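Local coordinates for protein uncharacterized ACR, COG1565 superfamily (Burkholderia thailandensis, PDB 4F3N) that is of unknown function but has a methyltransferase fold and probably uses S-adenosylmethionine, perhaps to methylate arginine side chains of proteins, at residues E165-L174 / L193-L203. Numbering follows the deposited sequence.
Sequences ELDEYAIVDL and LAARVRWLDAL
Tyr169 to Val172 pair in parallel register with Val197 to Leu200, the strand axes 4.5 Å apart at closest and turned 29° to each other. Five backbone hydrogen bonds zigzag between them, from Tyr169 N to Arg196 O at 3.0 Å through to Asp173 N to Leu200 O. Toward the N-terminal end the side chain of Arg196 adds a further link. Its chain is extended from CG to NE (chi2 172°, chi3 -169°), which carries NH1 to Leu166 O at 2.8 Å, a bond in the guanidinium plane. Glu165 OE1 lies over one face of that group, 3.3 Å from Arg196 NH2, making a salt bridge of charge alone; long, flexible ionic side chains suit this exposed end.

On the face of Ile171 and Trp199 the two side chains run side by side, Ile171 CB 3.6 Å from Trp199 CD1. Ile171 CD1 also reaches Val197 CG1, at 3.9 Å, and Val197 CG1 in turn lies over one face of the Trp199 indole, offset toward its rim. Beta-branched Ile171 and Val197 give compact methyl surfaces for the broad indole to pack on, and its NE1 is hydrogen-bonded to Gln182 OE1. On the other face, small Ala170 leaves room for Leu200 CD1, 4.0 Å from its CB, while Val172 CG2 touches both Leu200 CD1 and Leu203 CD2.

The pair belongs to a right-handed beta-alpha-beta crossover of the Rossmann-like methyltransferase sheet. Helix 179-189 covers Ile171, Val197 and Trp199, and its Arg179 bridges Asp173 and Asp201. Strand 168-172 is flanked by strand 140-144, whereas strand 197-200 forms the sheet edge.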
loop_
_atom_site.group_PDB
_atom_site.type_symbol
_atom_site.label_atom_id
_atom_site.label_comp_id
_atom_site.label_asym_id
_atom_site.label_seq_id
_atom_site.Cartn_x
_atom_site.Cartn_y
_atom_site.Cartn_z
ATOM N N GLU A 165 -9.430 -23.941 -6.185
ATOM C CA GLU A 165 -9.820 -23.189 -7.386
ATOM C C GLU A 165 -10.805 -22.069 -7.033
ATOM O O GLU A 165 -11.711 -22.215 -6.209
ATOM C CB GLU A 165 -10.526 -24.079 -8.401
ATOM C CG GLU A 165 -9.694 -25.208 -8.957
ATOM C CD GLU A 165 -8.601 -24.782 -9.903
ATOM O OE1 GLU A 165 -8.603 -23.632 -10.376
ATOM O OE2 GLU A 165 -7.722 -25.640 -10.198
ATOM N N LEU A 166 -10.639 -20.948 -7.711
ATOM C CA LEU A 166 -11.476 -19.804 -7.509
ATOM C C LEU A 166 -12.510 -19.693 -8.620
ATOM O O LEU A 166 -12.203 -19.970 -9.808
ATOM C CB LEU A 166 -10.568 -18.561 -7.506
ATOM C CG LEU A 166 -9.438 -18.508 -6.480
ATOM C CD1 LEU A 166 -8.612 -17.228 -6.633
ATOM C CD2 LEU A 166 -10.022 -18.585 -5.047
ATOM N N ASP A 167 -13.715 -19.239 -8.247
ATOM C CA ASP A 167 -14.712 -18.828 -9.229
ATOM C C ASP A 167 -14.223 -17.617 -10.049
ATOM O O ASP A 167 -14.531 -17.490 -11.247
ATOM C CB ASP A 167 -16.033 -18.522 -8.566
ATOM C CG ASP A 167 -16.671 -19.741 -7.881
ATOM O OD1 ASP A 167 -16.384 -20.897 -8.280
ATOM O OD2 ASP A 167 -17.503 -19.520 -6.953
ATOM N N GLU A 168 -13.428 -16.761 -9.434
ATOM C CA GLU A 168 -12.845 -15.600 -10.117
ATOM C C GLU A 168 -11.689 -15.014 -9.256
ATOM O O GLU A 168 -11.718 -15.065 -8.035
ATOM C CB GLU A 168 -13.921 -14.529 -10.304
ATOM C CG GLU A 168 -13.493 -13.255 -11.029
ATOM C CD GLU A 168 -14.678 -12.359 -11.359
ATOM O OE1 GLU A 168 -15.493 -12.727 -12.235
ATOM O OE2 GLU A 168 -14.839 -11.342 -10.688
ATOM N N TYR A 169 -10.684 -14.456 -9.929
ATOM C CA TYR A 169 -9.661 -13.611 -9.287
ATOM C C TYR A 169 -9.894 -12.263 -9.915
ATOM O O TYR A 169 -9.624 -12.097 -11.112
ATOM C CB TYR A 169 -8.245 -14.140 -9.631
ATOM C CG TYR A 169 -7.138 -13.479 -8.811
ATOM C CD1 TYR A 169 -6.779 -12.146 -9.044
ATOM C CD2 TYR A 169 -6.492 -14.182 -7.776
ATOM C CE1 TYR A 169 -5.792 -11.532 -8.277
ATOM C CE2 TYR A 169 -5.529 -13.588 -7.034
ATOM C CZ TYR A 169 -5.153 -12.275 -7.308
ATOM O OH TYR A 169 -4.185 -11.670 -6.501
ATOM N N ALA A 170 -10.462 -11.330 -9.154
ATOM C CA ALA A 170 -10.804 -9.994 -9.629
ATOM C C ALA A 170 -9.654 -9.049 -9.363
ATOM O O ALA A 170 -9.066 -9.057 -8.262
ATOM C CB ALA A 170 -12.077 -9.464 -8.969
ATOM N N ILE A 171 -9.280 -8.275 -10.367
ATOM C CA ILE A 171 -8.281 -7.180 -10.157
ATOM C C ILE A 171 -8.955 -5.825 -10.330
ATOM O O ILE A 171 -9.582 -5.574 -11.340
ATOM C CB ILE A 171 -7.052 -7.277 -11.091
ATOM C CG1 ILE A 171 -6.271 -8.561 -10.817
ATOM C CG2 ILE A 171 -6.200 -6.011 -10.966
ATOM C CD1 ILE A 171 -5.162 -8.912 -11.820
ATOM N N VAL A 172 -8.835 -4.943 -9.338
ATOM C CA VAL A 172 -9.353 -3.590 -9.443
ATOM C C VAL A 172 -8.284 -2.654 -9.954
ATOM O O VAL A 172 -7.308 -2.390 -9.256
ATOM C CB VAL A 172 -9.900 -3.011 -8.104
ATOM C CG1 VAL A 172 -10.503 -1.628 -8.333
ATOM C CG2 VAL A 172 -10.924 -3.946 -7.496
ATOM N N ASP A 173 -8.516 -2.140 -11.156
ATOM C CA ASP A 173 -7.584 -1.286 -11.901
ATOM C C ASP A 173 -8.353 -0.031 -12.263
ATOM O O ASP A 173 -8.923 0.073 -13.353
ATOM C CB ASP A 173 -7.075 -2.025 -13.146
ATOM C CG ASP A 173 -6.257 -1.144 -14.071
ATOM O OD1 ASP A 173 -5.586 -0.191 -13.622
ATOM O OD2 ASP A 173 -6.274 -1.404 -15.285
ATOM N N LEU A 174 -8.398 0.909 -11.326
ATOM C CA LEU A 174 -9.279 2.066 -11.462
ATOM C C LEU A 174 -8.963 2.866 -12.704
ATOM O O LEU A 174 -9.875 3.400 -13.325
ATOM C CB LEU A 174 -9.143 3.025 -10.254
ATOM C CG LEU A 174 -9.489 2.504 -8.858
ATOM C CD1 LEU A 174 -9.325 3.618 -7.811
ATOM C CD2 LEU A 174 -10.888 1.913 -8.827
ATOM N N LEU A 193 -4.718 -20.654 -15.866
ATOM C CA LEU A 193 -5.450 -20.032 -14.731
ATOM C C LEU A 193 -5.805 -18.570 -15.080
ATOM O O LEU A 193 -6.738 -17.967 -14.514
ATOM C CB LEU A 193 -4.599 -20.080 -13.468
ATOM C CG LEU A 193 -4.495 -21.465 -12.834
ATOM C CD1 LEU A 193 -3.246 -21.539 -11.958
ATOM C CD2 LEU A 193 -5.778 -21.742 -12.035
ATOM N N ALA A 194 -5.084 -18.014 -16.033
ATOM C CA ALA A 194 -5.311 -16.659 -16.495
ATOM C C ALA A 194 -6.767 -16.394 -16.876
ATOM O O ALA A 194 -7.264 -15.289 -16.726
ATOM C CB ALA A 194 -4.382 -16.356 -17.676
ATOM N N ALA A 195 -7.452 -17.420 -17.371
ATOM C CA ALA A 195 -8.838 -17.272 -17.835
ATOM C C ALA A 195 -9.823 -17.002 -16.698
ATOM O O ALA A 195 -10.952 -16.634 -16.970
ATOM C CB ALA A 195 -9.252 -18.511 -18.606
ATOM N N ARG A 196 -9.409 -17.248 -15.451
ATOM C CA ARG A 196 -10.222 -16.969 -14.270
ATOM C C ARG A 196 -10.129 -15.519 -13.803
ATOM O O ARG A 196 -10.828 -15.146 -12.877
ATOM C CB ARG A 196 -9.815 -17.908 -13.118
ATOM C CG ARG A 196 -10.197 -19.337 -13.403
ATOM C CD ARG A 196 -9.646 -20.263 -12.398
ATOM N NE ARG A 196 -9.813 -21.635 -12.837
ATOM C CZ ARG A 196 -10.743 -22.473 -12.391
ATOM N NH1 ARG A 196 -11.632 -22.093 -11.494
ATOM N NH2 ARG A 196 -10.784 -23.716 -12.868
ATOM N N VAL A 197 -9.242 -14.729 -14.405
ATOM C CA VAL A 197 -9.001 -13.353 -13.968
ATOM C C VAL A 197 -9.970 -12.399 -14.658
ATOM O O VAL A 197 -10.218 -12.518 -15.878
ATOM C CB VAL A 197 -7.539 -12.934 -14.217
ATOM C CG1 VAL A 197 -7.305 -11.508 -13.772
ATOM C CG2 VAL A 197 -6.572 -13.900 -13.509
ATOM N N ARG A 198 -10.564 -11.485 -13.899
ATOM C CA ARG A 198 -11.388 -10.440 -14.472
ATOM C C ARG A 198 -10.965 -9.124 -13.866
ATOM O O ARG A 198 -10.560 -9.074 -12.674
ATOM C CB ARG A 198 -12.874 -10.700 -14.202
ATOM C CG ARG A 198 -13.449 -11.909 -14.931
ATOM C CD ARG A 198 -13.496 -11.685 -16.429
ATOM N NE ARG A 198 -14.099 -12.827 -17.120
ATOM C CZ ARG A 198 -13.455 -13.941 -17.460
ATOM N NH1 ARG A 198 -12.167 -14.111 -17.180
ATOM N NH2 ARG A 198 -14.112 -14.916 -18.108
ATOM N N TRP A 199 -11.039 -8.054 -14.647
ATOM C CA TRP A 199 -10.675 -6.739 -14.174
ATOM C C TRP A 199 -11.897 -5.860 -13.960
ATOM O O TRP A 199 -12.857 -5.890 -14.739
ATOM C CB TRP A 199 -9.753 -6.081 -15.186
ATOM C CG TRP A 199 -8.340 -6.604 -15.159
ATOM C CD1 TRP A 199 -7.226 -6.053 -14.489
ATOM C CD2 TRP A 199 -7.812 -7.819 -15.805
ATOM N NE1 TRP A 199 -6.126 -6.817 -14.687
ATOM C CE2 TRP A 199 -6.396 -7.876 -15.477
ATOM C CE3 TRP A 199 -8.357 -8.799 -16.628
ATOM C CZ2 TRP A 199 -5.574 -8.878 -15.948
ATOM C CZ3 TRP A 199 -7.526 -9.826 -17.081
ATOM C CH2 TRP A 199 -6.156 -9.858 -16.736
ATOM N N LEU A 200 -11.847 -5.094 -12.876
ATOM C CA LEU A 200 -12.918 -4.196 -12.470
ATOM C C LEU A 200 -12.465 -2.752 -12.520
ATOM O O LEU A 200 -11.316 -2.465 -12.217
ATOM C CB LEU A 200 -13.310 -4.516 -11.035
ATOM C CG LEU A 200 -13.751 -5.927 -10.707
ATOM C CD1 LEU A 200 -14.006 -6.019 -9.218
ATOM C CD2 LEU A 200 -14.995 -6.326 -11.506
ATOM N N ASP A 201 -13.396 -1.849 -12.842
ATOM C CA ASP A 201 -13.098 -0.436 -12.911
ATOM C C ASP A 201 -13.308 0.271 -11.548
ATOM O O ASP A 201 -12.863 1.407 -11.362
ATOM C CB ASP A 201 -14.002 0.238 -13.937
ATOM C CG ASP A 201 -13.772 -0.293 -15.351
ATOM O OD1 ASP A 201 -12.788 -1.012 -15.547
ATOM O OD2 ASP A 201 -14.565 0.013 -16.258
ATOM N N ALA A 202 -13.999 -0.388 -10.633
ATOM C CA ALA A 202 -14.290 0.173 -9.310
ATOM C C ALA A 202 -14.578 -0.946 -8.333
ATOM O O ALA A 202 -14.878 -2.054 -8.743
ATOM C CB ALA A 202 -15.474 1.111 -9.396
ATOM N N LEU A 203 -14.483 -0.692 -7.036
ATOM C CA LEU A 203 -14.930 -1.709 -6.092
ATOM C C LEU A 203 -16.431 -1.983 -6.325
ATOM O O LEU A 203 -17.217 -1.048 -6.517
ATOM C CB LEU A 203 -14.699 -1.262 -4.651
ATOM C CG LEU A 203 -13.265 -1.072 -4.168
ATOM C CD1 LEU A 203 -13.234 -0.386 -2.804
ATOM C CD2 LEU A 203 -12.528 -2.404 -4.134
#